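Local coordinates for aminotransferase, classes I and II (Silicibacter pomeroyi DSS-3, PDB 3H14), which probably transfers the amino group of L-aspartate to 2-oxoglutarate, giving oxaloacetate and L-glutamate, with pyridoxal 5'-phosphate as cofactor, at residues Ile77-Leu80 / Tyr81-Tyr85; Pro123-Pro126 / Ser127-Gln130; Met177-His180 / Ala181-Gly184; Val251-Arg254 / Ile255-Met259; Leu285-Tyr288 / Lys289-Lys293. One frame throughout, in Å; residues are numbered along the deposited sequence.

Contact 1 of 5, residues Ile77-Leu80 / Tyr81-Tyr85; sequences IARL and YGEWY
L80 spreads its two methyls between the aromatic rings of the following turn. CD1 stands almost straight above the six-membered ring of W84, 3.8 Å from L80 CD1 to the ring centroid, in a textbook CH-pi contact. CD2 goes the other way, over one face of Y81 and offset toward its rim, with 4.2 Å from L80 CD2 to that centroid, and it also meets the Y85 ring at CE2. L80 CG is held anti to the backbone N (chi1 170°), which carries the fork forward to these rings. I77 works differently: its CG2 touches Y81 CE2 at 3.6 Å, in the plane of the ring at its edge. On the solvent side R79 NE makes a salt bridge to E83 OE2 at 3.1 Å, coming from above the carboxylate plane rather than within it. Helix 71-85 supplies the spacing, with W84 N bonded to L80 O at 2.7 Å and E83 N to R79 O at 3.0 Å.

Further out, W84 meets Y231 edge-to-face, and the hydroxyls of Y81 and Y85 are hydrogen-bonded to W241 NE1 and H204 ND1, respectively. I77 rests on strands 94-97 and 240-243, so this is the sheet-facing side of the helix. Were W84 an alanine, L80 CD1 would probably lose its ring face and Y231 its edge-to-face partner. The chemistry is thus divided: one side of the helix joins the domain by aromatic and aliphatic packing, with hydrogen bonds from the two tyrosine hydroxyls, while the other carries a tilted, probably less than optimal ion pair.

Contact 2 of 5, residues Pro123-Pro126 / Ser127-Gln130; sequences PGYP and SYRQ
Y125 lies across the ring of Y128 three residues on. CB sits over the centre of the Y128 ring, 3.7 Å from Y125 CB to the centroid, a CH-pi contact. With CG anti to the backbone N (chi1 -179°), the Y125 ring then runs on past Y128 at nearly a right angle. Its CD2 comes down on Y128 CE1 at 3.5 Å, making an offset edge-to-face pair with planes at 80°. One face of the Y125 ring looks at S127 N. CE2 touches S127 CB at 3.6 Å, and at the tip Y125 OH lies 3.9 Å from S127 OG.

This is the turn that leads from strand 117-122 of the seven-stranded sheet, the core of the fold-type I aminotransferases, into helix 126-134; a cis peptide precedes P123. The Y128 hydroxyl is hydrogen-bonded to D200, which ends strand 196-200 of the same sheet.

Y125 O takes the Y128 N-H at 3.2 Å, from well above the carbonyl plane. The same oxygen accepts from water 1, 2.6 Å away, which in turn receives the N-H of R129. Water 2 donates to P126 O at 2.8 Å and accepts from R129 NH1 and Q130 NE2. R129 NH1 is also bonded to D347 O, NH2 forms a salt bridge with D141, and Q130 OE1 takes the N-H of D12.

Contact 3 of 5, residues Met177-His180 / Ala181-Gly184; sequences MLDH and AAMG
L178 and M183, a selenomethionine, cross at about a right angle. The terminal methyl of M183 is pushed in against the leucine: M183 CE lies 3.5 Å from L178 CB and again 3.5 Å from L178 CD1, both tighter than ordinary carbon contacts. M183 starts out with CG anti to the backbone N (chi1 -179°), then bends at chi2 and at chi3, and those two kinks bring CE back to the residue before the helix. L178 uses its other branch elsewhere, with CD2 against A182 CB at 3.7 Å, so the two methyls of one leucine touch successive residues of the first turn.

D179 is oriented for polar work. Its CG lies between the backbone N and the carbonyl carbon (chi1 69°), which folds the carboxylate over the start of the helix. D179 OD1 accepts from A182 N at 2.9 Å, the donor arriving nearly along the C-O axis of the carboxylate. The main chain of the same residue is used too, as D179 O receives M183 N at 2.9 Å. The next rung joins H180 O to G184 N, also 2.9 Å. A carboxylate here probably gains from the partial positive charge of the helix N terminus.

L218 packs on both H180 and M183, and L178 N is hydrogen-bonded to S169 OG, tying the preceding loop to the residue just after strand 164-168. By its bond to A182 N, D179 is the N-cap of helix 180-192, and the L178-M183 pair, one residue before the cap and four after it, is a hydrophobic staple closing the same helix start.

Contact 4 of 5, residues Val251-Arg254 / Ile255-Met259; sequences VVER and IAQNM
V251 and I255 touch one turn apart in a plain i to i+4 contact inside the α-helix 249-258, a surface helix that follows strand 240-243 and lies against helix 100-111. The two side chains run side by side and point the same way, V251 CG1 meeting I255 CD1 at 4.0 Å. I255 has CG1 anti to its carbonyl carbon (chi1 -67°), which lays the chain back along the previous turn, and CD1 also comes within 3.4 Å of V251 O. This is the ridge that faces helix 100-111: I255 packs on L106, T109 and A110, and V251 on A110.

Around the rest of the helix the side chains are mostly exposed and polar, and they meet loosely. E253 and Q257 pass at an angle with carboxylate and amide planes 31° apart. Q257 NE2 lies 3.4 Å from E253 CG, and although E253 OE2 is at 3.3 Å from Q257 NE2, the angle is too poor for a hydrogen bond. Nearby, Q257 OE1 lies 3.9 Å from R254 CA, a light touch of the amide on the preceding turn.

On this polar side the regular bonds are those of the backbone ladder, which runs from I255 N on V251 O through A256 N on V252 O and Q257 N on E253 O. On the next rung N258 N gives its hydrogen to R254 O at 2.7 Å, while N258 OD1, another acceptor, stands 2.9 Å from R254 O.

Contact 5 of 5, residues Leu285-Tyr288 / Lys289-Lys293; sequences LDVY and KANRK
L285 O accepts the N-H of K289 at 2.8 Å, the shortest backbone bond of this turn, and the lysine chain then folds back over the leucine whose carbonyl it meets. K289 has CG anti to the carbonyl carbon (chi1 -75°), which brings CG to 3.4 Å from L285 O. From there the extended chain crosses the leucine at a slant: K289 CE lies 3.9 Å from L285 CG, and NZ is 3.9 Å from L285 CD2. The ammonium is thus delivered near D286 without direct pairing, since K289 NZ and D286 OD1 remain 4.5 Å apart. Water 3 spans the distance, 2.7 Å from D286 OD1 and accepting from K289 NZ. A methionine in place of K289 would probably leave the water without its ammonium donor and D286 without this positive charge nearby.

Farther round the helix, V287 and N291 lie side by side, with N291 ND2 against V287 CG1 at 3.8 Å. The amide is buried but well satisfied: OD1 bonds to T365, and ND2 to the carbonyls of R363 and Y361. R292 reaches E209 in a salt bridge and P310 O in a hydrogen bond, and the Y288 ring meets that of F314. V287 and A290 pack on T365 and N291 on I368, so this part of helix 278-302 is seated against helix 365-381 and the loop joining it to strand 356-360.

Overall arrangement
From the N terminus the five contacts follow in series; each is one short continuous stretch, so none nests in or crosses another, and none touches its neighbours. Contact 1 lies on helix 71-85, before the first strand of the seven-stranded sheet in sequence. Contacts 2 and 3 lie where the loops after strands 117-122 and 164-168 of that sheet enter helices 126-134 and 180-192. Contact 4, on helix 249-258, takes the chain to the outer surface beside helix 100-111. Contact 5 belongs to helix 278-302, next to the four-stranded sheet region; its centre is about 40 Å from that of contact 4, on opposite sides of the chain's centre.

Contact 1 of 5, residues Ile77-Leu80 / Tyr81-Tyr85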
loop_
_atom_site.group_PDB
_atom_site.type_symbol
_atom_site.label_atom_id
_atom_site.label_comp_id
_atom_site.label_asym_id
_atom_site.label_seq_id
_atom_site.Cartn_x
_atom_site.Cartn_y
_atom_site.Cartn_z
ATOM N N ILE A 77 6.805 -8.983 16.723
ATOM C CA ILE A 77 5.658 -8.295 16.141
ATOM C C ILE A 77 4.570 -8.027 17.219
ATOM O O ILE A 77 4.059 -6.905 17.332
ATOM C CB ILE A 77 5.116 -9.075 14.938
ATOM C CG1 ILE A 77 6.122 -9.030 13.769
ATOM C CG2 ILE A 77 3.756 -8.532 14.492
ATOM C CD1 ILE A 77 5.907 -10.111 12.697
ATOM N N ALA A 78 4.251 -9.045 18.013
ATOM C CA ALA A 78 3.301 -8.908 19.113
ATOM C C ALA A 78 3.676 -7.739 20.022
ATOM O O ALA A 78 2.821 -6.929 20.382
ATOM C CB ALA A 78 3.211 -10.229 19.923
ATOM N N ARG A 79 4.967 -7.619 20.346
ATOM C CA ARG A 79 5.482 -6.486 21.128
ATOM C C ARG A 79 5.238 -5.142 20.416
ATOM O O ARG A 79 4.905 -4.139 21.053
ATOM C CB ARG A 79 6.977 -6.690 21.406
ATOM C CG ARG A 79 7.667 -5.581 22.198
ATOM C CD ARG A 79 9.080 -6.012 22.603
ATOM N NE ARG A 79 10.078 -4.982 22.306
ATOM C CZ ARG A 79 11.382 -5.213 22.181
ATOM N NH1 ARG A 79 11.875 -6.446 22.307
ATOM N NH2 ARG A 79 12.203 -4.202 21.898
ATOM N N LEU A 80 5.407 -5.120 19.090
ATOM C CA LEU A 80 5.109 -3.915 18.304
ATOM C C LEU A 80 3.665 -3.415 18.515
ATOM O O LEU A 80 3.426 -2.197 18.596
ATOM C CB LEU A 80 5.431 -4.155 16.801
ATOM C CG LEU A 80 4.976 -3.109 15.764
ATOM C CD1 LEU A 80 5.922 -3.030 14.572
ATOM C CD2 LEU A 80 3.584 -3.389 15.291
ATOM N N TYR A 81 2.712 -4.338 18.655
ATOM C CA TYR A 81 1.307 -3.957 18.824
ATOM C C TYR A 81 1.066 -3.261 20.154
ATOM O O TYR A 81 0.260 -2.336 20.222
ATOM C CB TYR A 81 0.354 -5.144 18.578
ATOM C CG TYR A 81 0.144 -5.397 17.080
ATOM C CD1 TYR A 81 -0.803 -4.684 16.366
ATOM C CD2 TYR A 81 0.950 -6.293 16.373
ATOM C CE1 TYR A 81 -0.993 -4.875 15.008
ATOM C CE2 TYR A 81 0.776 -6.491 14.997
ATOM C CZ TYR A 81 -0.199 -5.767 14.318
ATOM O OH TYR A 81 -0.396 -5.957 12.954
ATOM N N GLY A 82 1.767 -3.686 21.201
ATOM C CA GLY A 82 1.723 -2.966 22.468
ATOM C C GLY A 82 2.370 -1.588 22.370
ATOM O O GLY A 82 1.782 -0.580 22.763
ATOM N N GLU A 83 3.577 -1.551 21.831
ATOM C CA GLU A 83 4.349 -0.325 21.794
ATOM C C GLU A 83 3.742 0.713 20.835
ATOM O O GLU A 83 3.720 1.888 21.151
ATOM C CB GLU A 83 5.803 -0.639 21.434
ATOM C CG GLU A 83 6.521 -1.430 22.530
ATOM C CD GLU A 83 7.969 -1.748 22.222
ATOM O OE1 GLU A 83 8.450 -1.442 21.106
ATOM O OE2 GLU A 83 8.641 -2.336 23.102
ATOM N N TRP A 84 3.233 0.277 19.686
ATOM C CA TRP A 84 2.628 1.205 18.713
ATOM C C TRP A 84 1.157 1.561 19.002
ATOM O O TRP A 84 0.755 2.693 18.743
ATOM C CB TRP A 84 2.769 0.632 17.298
ATOM C CG TRP A 84 4.102 0.891 16.678
ATOM C CD1 TRP A 84 5.223 1.324 17.297
ATOM C CD2 TRP A 84 4.445 0.716 15.301
ATOM N NE1 TRP A 84 6.247 1.439 16.399
ATOM C CE2 TRP A 84 5.793 1.088 15.158
ATOM C CE3 TRP A 84 3.737 0.302 14.168
ATOM C CZ2 TRP A 84 6.455 1.037 13.932
ATOM C CZ3 TRP A 84 4.384 0.271 12.960
ATOM C CH2 TRP A 84 5.733 0.631 12.849
ATOM N N TYR A 85 0.365 0.621 19.534
ATOM C CA TYR A 85 -1.091 0.828 19.658
ATOM C C TYR A 85 -1.689 0.620 21.060
ATOM O O TYR A 85 -2.907 0.805 21.250
ATOM C CB TYR A 85 -1.826 -0.102 18.695
ATOM C CG TYR A 85 -1.286 -0.094 17.277
ATOM C CD1 TYR A 85 -1.625 0.924 16.373
ATOM C CD2 TYR A 85 -0.438 -1.090 16.849
ATOM C CE1 TYR A 85 -1.115 0.928 15.071
ATOM C CE2 TYR A 85 0.072 -1.111 15.540
ATOM C CZ TYR A 85 -0.267 -0.092 14.660
ATOM O OH TYR A 85 0.246 -0.111 13.379
#

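Contact 2 of 5, residues Pro123-Pro126 / Ser127-Gln130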
loop_
_atom_site.group_PDB
_atom_site.type_symbol
_atom_site.label_atom_id
_atom_site.label_comp_id
_atom_site.label_asym_id
_atom_site.label_seq_id
_atom_site.Cartn_x
_atom_site.Cartn_y
_atom_site.Cartn_z
ATOM N N PRO A 123 -10.465 5.163 -5.620
ATOM C CA PRO A 123 -9.125 4.651 -5.919
ATOM C C PRO A 123 -8.612 3.734 -4.844
ATOM O O PRO A 123 -8.920 3.916 -3.657
ATOM C CB PRO A 123 -8.255 5.921 -5.944
ATOM C CG PRO A 123 -8.993 6.871 -5.005
ATOM C CD PRO A 123 -10.436 6.585 -5.217
ATOM N N GLY A 124 -7.843 2.747 -5.270
ATOM C CA GLY A 124 -7.146 1.846 -4.362
ATOM C C GLY A 124 -5.991 1.089 -5.023
ATOM O O GLY A 124 -5.671 1.261 -6.190
ATOM N N TYR A 125 -5.350 0.249 -4.220
ATOM C CA TYR A 125 -4.191 -0.504 -4.655
ATOM C C TYR A 125 -4.574 -1.358 -5.848
ATOM O O TYR A 125 -5.555 -2.105 -5.769
ATOM C CB TYR A 125 -3.741 -1.360 -3.488
ATOM C CG TYR A 125 -2.529 -2.217 -3.723
ATOM C CD1 TYR A 125 -1.380 -1.708 -4.291
ATOM C CD2 TYR A 125 -2.518 -3.546 -3.297
ATOM C CE1 TYR A 125 -0.250 -2.543 -4.495
ATOM C CE2 TYR A 125 -1.414 -4.345 -3.458
ATOM C CZ TYR A 125 -0.292 -3.845 -4.063
ATOM O OH TYR A 125 0.796 -4.691 -4.208
ATOM N N PRO A 126 -3.841 -1.224 -6.967
ATOM C CA PRO A 126 -4.253 -1.888 -8.200
ATOM C C PRO A 126 -4.362 -3.415 -8.116
ATOM O O PRO A 126 -5.144 -4.004 -8.824
ATOM C CB PRO A 126 -3.148 -1.469 -9.207
ATOM C CG PRO A 126 -2.603 -0.248 -8.662
ATOM C CD PRO A 126 -2.642 -0.380 -7.191
ATOM N N SER A 127 -3.551 -4.036 -7.273
ATOM C CA SER A 127 -3.510 -5.475 -7.194
ATOM C C SER A 127 -4.692 -6.083 -6.457
ATOM O O SER A 127 -4.927 -7.262 -6.623
ATOM C CB SER A 127 -2.201 -5.963 -6.541
ATOM O OG SER A 127 -1.114 -5.799 -7.443
ATOM N N TYR A 128 -5.432 -5.318 -5.656
ATOM C CA TYR A 128 -6.571 -5.916 -4.950
ATOM C C TYR A 128 -7.527 -6.560 -5.929
ATOM O O TYR A 128 -7.855 -7.749 -5.768
ATOM C CB TYR A 128 -7.403 -4.909 -4.144
ATOM C CG TYR A 128 -6.797 -4.206 -2.960
ATOM C CD1 TYR A 128 -5.787 -4.761 -2.199
ATOM C CD2 TYR A 128 -7.330 -2.974 -2.547
ATOM C CE1 TYR A 128 -5.273 -4.086 -1.125
ATOM C CE2 TYR A 128 -6.833 -2.310 -1.463
ATOM C CZ TYR A 128 -5.800 -2.858 -0.752
ATOM O OH TYR A 128 -5.312 -2.157 0.328
ATOM N N ARG A 129 -8.015 -5.789 -6.910
ATOM C CA ARG A 129 -8.995 -6.313 -7.887
ATOM C C ARG A 129 -8.429 -7.453 -8.709
ATOM O O ARG A 129 -9.139 -8.392 -8.998
ATOM C CB ARG A 129 -9.619 -5.227 -8.798
ATOM C CG ARG A 129 -8.646 -4.527 -9.729
ATOM C CD ARG A 129 -9.380 -3.433 -10.573
ATOM N NE ARG A 129 -9.826 -2.341 -9.725
ATOM C CZ ARG A 129 -9.110 -1.249 -9.455
ATOM N NH1 ARG A 129 -7.913 -1.063 -9.999
ATOM N NH2 ARG A 129 -9.606 -0.320 -8.642
ATOM N N GLN A 130 -7.140 -7.398 -9.026
ATOM C CA GLN A 130 -6.529 -8.409 -9.852
ATOM C C GLN A 130 -6.332 -9.743 -9.127
ATOM O O GLN A 130 -6.575 -10.800 -9.707
ATOM C CB GLN A 130 -5.167 -7.932 -10.424
ATOM C CG GLN A 130 -5.207 -6.609 -11.230
ATOM C CD GLN A 130 -6.124 -6.635 -12.439
ATOM O OE1 GLN A 130 -6.348 -7.679 -13.053
ATOM N NE2 GLN A 130 -6.662 -5.465 -12.793
HETATM O O HOH W 1 -7.926 -2.752 -6.629
HETATM O O HOH W 2 -6.243 -3.306 -11.354
#

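Contact 3 of 5, residues Met177-His180 / Ala181-Gly184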
loop_
_atom_site.group_PDB
_atom_site.type_symbol
_atom_site.label_atom_id
_atom_site.label_comp_id
_atom_site.label_asym_id
_atom_site.label_seq_id
_atom_site.Cartn_x
_atom_site.Cartn_y
_atom_site.Cartn_z
HETATM N N MSE A 177 -6.106 8.369 5.671
HETATM C CA MSE A 177 -6.205 7.478 6.788
HETATM C C MSE A 177 -7.595 7.450 7.404
HETATM O O MSE A 177 -8.392 8.371 7.242
HETATM C CB MSE A 177 -5.162 7.860 7.821
HETATM C CG MSE A 177 -3.768 7.531 7.353
HETATM SE SE MSE A 177 -2.372 8.402 8.394
HETATM C CE MSE A 177 -2.549 7.253 9.986
ATOM N N LEU A 178 -7.857 6.372 8.121
ATOM C CA LEU A 178 -9.110 6.175 8.849
ATOM C C LEU A 178 -8.832 6.365 10.321
ATOM O O LEU A 178 -8.011 5.639 10.916
ATOM C CB LEU A 178 -9.639 4.764 8.629
ATOM C CG LEU A 178 -10.114 4.492 7.207
ATOM C CD1 LEU A 178 -10.208 3.000 6.909
ATOM C CD2 LEU A 178 -11.420 5.172 6.957
ATOM N N ASP A 179 -9.514 7.336 10.914
ATOM C CA ASP A 179 -9.398 7.521 12.345
ATOM C C ASP A 179 -10.272 6.466 13.064
ATOM O O ASP A 179 -10.962 5.666 12.413
ATOM C CB ASP A 179 -9.707 8.968 12.726
ATOM C CG ASP A 179 -11.178 9.370 12.530
ATOM O OD1 ASP A 179 -12.056 8.552 12.146
ATOM O OD2 ASP A 179 -11.445 10.567 12.765
ATOM N N HIS A 180 -10.187 6.449 14.392
ATOM C CA HIS A 180 -10.899 5.485 15.221
ATOM C C HIS A 180 -12.411 5.410 14.947
ATOM O O HIS A 180 -12.978 4.310 14.881
ATOM C CB HIS A 180 -10.667 5.849 16.684
ATOM C CG HIS A 180 -11.031 4.759 17.634
ATOM N ND1 HIS A 180 -12.326 4.563 18.075
ATOM C CD2 HIS A 180 -10.272 3.813 18.240
ATOM C CE1 HIS A 180 -12.346 3.538 18.914
ATOM N NE2 HIS A 180 -11.116 3.058 19.021
ATOM N N ALA A 181 -13.046 6.573 14.790
ATOM C CA ALA A 181 -14.499 6.663 14.513
ATOM C C ALA A 181 -14.846 6.078 13.150
ATOM O O ALA A 181 -15.821 5.343 13.018
ATOM C CB ALA A 181 -14.981 8.115 14.576
ATOM N N ALA A 182 -14.035 6.415 12.141
ATOM C CA ALA A 182 -14.259 5.959 10.766
ATOM C C ALA A 182 -14.087 4.451 10.634
ATOM O O ALA A 182 -14.840 3.788 9.923
ATOM C CB ALA A 182 -13.315 6.698 9.798
HETATM N N MSE A 183 -13.093 3.928 11.347
HETATM C CA MSE A 183 -12.771 2.515 11.356
HETATM C C MSE A 183 -13.857 1.752 12.092
HETATM O O MSE A 183 -14.321 0.742 11.612
HETATM C CB MSE A 183 -11.433 2.317 12.054
HETATM C CG MSE A 183 -10.946 0.886 12.126
HETATM SE SE MSE A 183 -10.421 0.096 10.412
HETATM C CE MSE A 183 -9.236 1.540 9.922
ATOM N N GLY A 184 -14.269 2.250 13.261
ATOM C CA GLY A 184 -15.383 1.654 13.999
ATOM C C GLY A 184 -16.657 1.519 13.179
ATOM O O GLY A 184 -17.296 0.466 13.179
#

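Contact 4 of 5, residues Val251-Arg254 / Ile255-Met259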
loop_
_atom_site.group_PDB
_atom_site.type_symbol
_atom_site.label_atom_id
_atom_site.label_comp_id
_atom_site.label_asym_id
_atom_site.label_seq_id
_atom_site.Cartn_x
_atom_site.Cartn_y
_atom_site.Cartn_z
ATOM N N VAL A 251 -6.852 -22.427 10.925
ATOM C CA VAL A 251 -7.296 -22.360 9.528
ATOM C C VAL A 251 -6.179 -21.838 8.620
ATOM O O VAL A 251 -5.891 -22.423 7.582
ATOM C CB VAL A 251 -8.569 -21.465 9.354
ATOM C CG1 VAL A 251 -8.972 -21.364 7.883
ATOM C CG2 VAL A 251 -9.723 -22.010 10.201
ATOM N N VAL A 252 -5.568 -20.727 9.018
ATOM C CA VAL A 252 -4.500 -20.099 8.213
ATOM C C VAL A 252 -3.276 -20.984 8.135
ATOM O O VAL A 252 -2.719 -21.181 7.042
ATOM C CB VAL A 252 -4.122 -18.682 8.706
ATOM C CG1 VAL A 252 -3.009 -18.116 7.847
ATOM C CG2 VAL A 252 -5.329 -17.751 8.619
ATOM N N GLU A 253 -2.886 -21.544 9.279
ATOM C CA GLU A 253 -1.723 -22.422 9.345
ATOM C C GLU A 253 -1.842 -23.601 8.403
ATOM O O GLU A 253 -0.898 -23.926 7.724
ATOM C CB GLU A 253 -1.465 -22.929 10.776
ATOM C CG GLU A 253 -0.325 -23.980 10.859
ATOM C CD GLU A 253 -0.183 -24.619 12.263
ATOM O OE1 GLU A 253 -1.218 -24.988 12.867
ATOM O OE2 GLU A 253 0.973 -24.750 12.759
ATOM N N ARG A 254 -2.992 -24.258 8.356
ATOM C CA ARG A 254 -3.129 -25.404 7.479
ATOM C C ARG A 254 -3.058 -25.019 6.033
ATOM O O ARG A 254 -2.491 -25.748 5.225
ATOM C CB ARG A 254 -4.443 -26.127 7.726
ATOM C CG ARG A 254 -4.406 -27.014 8.921
ATOM C CD ARG A 254 -5.694 -27.782 9.054
ATOM N NE ARG A 254 -5.783 -28.417 10.362
ATOM C CZ ARG A 254 -6.815 -29.152 10.782
ATOM N NH1 ARG A 254 -7.875 -29.347 9.996
ATOM N NH2 ARG A 254 -6.780 -29.701 11.996
ATOM N N ILE A 255 -3.662 -23.876 5.683
ATOM C CA ILE A 255 -3.577 -23.402 4.326
ATOM C C ILE A 255 -2.118 -23.122 4.000
ATOM O O ILE A 255 -1.624 -23.536 2.943
ATOM C CB ILE A 255 -4.428 -22.108 4.098
ATOM C CG1 ILE A 255 -5.928 -22.414 4.220
ATOM C CG2 ILE A 255 -4.114 -21.517 2.727
ATOM C CD1 ILE A 255 -6.810 -21.201 4.528
ATOM N N ALA A 256 -1.432 -22.391 4.884
ATOM C CA ALA A 256 -0.029 -22.028 4.654
ATOM C C ALA A 256 0.892 -23.261 4.553
ATOM O O ALA A 256 1.784 -23.283 3.702
ATOM C CB ALA A 256 0.462 -21.065 5.705
ATOM N N GLN A 257 0.639 -24.275 5.394
ATOM C CA GLN A 257 1.382 -25.554 5.386
ATOM C C GLN A 257 1.077 -26.285 4.096
ATOM O O GLN A 257 1.985 -26.536 3.277
ATOM C CB GLN A 257 0.939 -26.483 6.525
ATOM C CG GLN A 257 1.447 -26.144 7.922
ATOM C CD GLN A 257 0.777 -26.958 9.075
ATOM O OE1 GLN A 257 -0.267 -27.627 8.899
ATOM N NE2 GLN A 257 1.378 -26.864 10.278
ATOM N N ASN A 258 -0.224 -26.588 3.928
ATOM C CA ASN A 258 -0.722 -27.403 2.818
ATOM C C ASN A 258 -0.452 -26.763 1.468
ATOM O O ASN A 258 -0.354 -27.483 0.493
ATOM C CB ASN A 258 -2.231 -27.699 2.929
ATOM C CG ASN A 258 -2.598 -28.593 4.101
ATOM O OD1 ASN A 258 -1.919 -28.638 5.135
ATOM N ND2 ASN A 258 -3.705 -29.310 3.950
HETATM N N MSE A 259 -0.326 -25.426 1.418
HETATM C CA MSE A 259 0.055 -24.682 0.192
HETATM C C MSE A 259 1.525 -24.251 0.168
HETATM O O MSE A 259 1.943 -23.556 -0.760
HETATM C CB MSE A 259 -0.776 -23.392 0.026
HETATM C CG MSE A 259 -2.284 -23.560 -0.177
HETATM SE SE MSE A 259 -3.173 -21.851 -0.680
HETATM C CE MSE A 259 -2.888 -21.797 -2.596
#

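Contact 5 of 5, residues Leu285-Tyr288 / Lys289-Lys293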
loop_
_atom_site.group_PDB
_atom_site.type_symbol
_atom_site.label_atom_id
_atom_site.label_comp_id
_atom_site.label_asym_id
_atom_site.label_seq_id
_atom_site.Cartn_x
_atom_site.Cartn_y
_atom_site.Cartn_z
ATOM N N LEU A 285 11.945 8.140 7.885
ATOM C CA LEU A 285 10.701 8.908 8.056
ATOM C C LEU A 285 10.914 10.432 8.114
ATOM O O LEU A 285 10.084 11.199 7.621
ATOM C CB LEU A 285 9.944 8.433 9.271
ATOM C CG LEU A 285 8.569 9.079 9.470
ATOM C CD1 LEU A 285 7.656 8.832 8.279
ATOM C CD2 LEU A 285 7.935 8.544 10.748
ATOM N N ASP A 286 12.017 10.873 8.713
ATOM C CA ASP A 286 12.379 12.308 8.693
ATOM C C ASP A 286 12.517 12.805 7.266
ATOM O O ASP A 286 12.104 13.918 6.938
ATOM C CB ASP A 286 13.689 12.602 9.463
ATOM C CG ASP A 286 13.579 12.346 10.965
ATOM O OD1 ASP A 286 12.455 12.389 11.524
ATOM O OD2 ASP A 286 14.630 12.066 11.588
ATOM N N VAL A 287 13.091 11.978 6.402
ATOM C CA VAL A 287 13.172 12.299 5.003
ATOM C C VAL A 287 11.779 12.427 4.370
ATOM O O VAL A 287 11.492 13.389 3.681
ATOM C CB VAL A 287 14.024 11.269 4.244
ATOM C CG1 VAL A 287 13.949 11.532 2.787
ATOM C CG2 VAL A 287 15.514 11.350 4.730
ATOM N N TYR A 288 10.899 11.479 4.641
ATOM C CA TYR A 288 9.536 11.585 4.114
ATOM C C TYR A 288 8.849 12.856 4.636
ATOM O O TYR A 288 8.143 13.507 3.884
ATOM C CB TYR A 288 8.678 10.378 4.492
ATOM C CG TYR A 288 9.179 9.008 4.069
ATOM C CD1 TYR A 288 9.820 8.807 2.876
ATOM C CD2 TYR A 288 8.938 7.903 4.861
ATOM C CE1 TYR A 288 10.262 7.534 2.521
ATOM C CE2 TYR A 288 9.359 6.648 4.510
ATOM C CZ TYR A 288 10.002 6.464 3.347
ATOM O OH TYR A 288 10.452 5.214 3.002
ATOM N N LYS A 289 9.053 13.182 5.920
ATOM C CA LYS A 289 8.438 14.375 6.510
ATOM C C LYS A 289 8.885 15.624 5.774
ATOM O O LYS A 289 8.075 16.498 5.465
ATOM C CB LYS A 289 8.731 14.457 8.013
ATOM C CG LYS A 289 7.911 13.470 8.795
ATOM C CD LYS A 289 8.480 13.136 10.133
ATOM C CE LYS A 289 7.432 12.482 11.016
ATOM N NZ LYS A 289 8.045 12.076 12.301
ATOM N N ALA A 290 10.183 15.697 5.454
ATOM C CA ALA A 290 10.753 16.832 4.735
ATOM C C ALA A 290 10.226 16.910 3.304
ATOM O O ALA A 290 9.902 17.998 2.811
ATOM C CB ALA A 290 12.319 16.739 4.739
ATOM N N ASN A 291 10.106 15.759 2.636
ATOM C CA ASN A 291 9.631 15.727 1.254
ATOM C C ASN A 291 8.173 16.127 1.130
ATOM O O ASN A 291 7.806 16.786 0.163
ATOM C CB ASN A 291 9.771 14.330 0.655
ATOM C CG ASN A 291 11.209 13.888 0.548
ATOM O OD1 ASN A 291 12.141 14.670 0.823
ATOM N ND2 ASN A 291 11.407 12.632 0.165
ATOM N N ARG A 292 7.371 15.683 2.100
ATOM C CA ARG A 292 5.915 15.955 2.159
ATOM C C ARG A 292 5.695 17.451 2.286
ATOM O O ARG A 292 4.873 18.044 1.561
ATOM C CB ARG A 292 5.316 15.214 3.363
ATOM C CG ARG A 292 3.816 15.390 3.554
ATOM C CD ARG A 292 3.291 14.408 4.546
ATOM N NE ARG A 292 1.916 14.661 4.897
ATOM C CZ ARG A 292 1.518 15.426 5.908
ATOM N NH1 ARG A 292 2.405 16.056 6.679
ATOM N NH2 ARG A 292 0.217 15.561 6.146
ATOM N N LYS A 293 6.471 18.053 3.182
ATOM C CA LYS A 293 6.471 19.507 3.395
ATOM C C LYS A 293 6.715 20.217 2.056
ATOM O O LYS A 293 5.977 21.106 1.685
ATOM C CB LYS A 293 7.507 19.864 4.486
ATOM C CG LYS A 293 7.417 21.294 5.163
ATOM C CD LYS A 293 8.426 21.412 6.286
ATOM C CE LYS A 293 8.425 22.771 7.011
ATOM N NZ LYS A 293 7.718 22.705 8.346
HETATM O O HOH W 3 10.410 10.695 12.220
#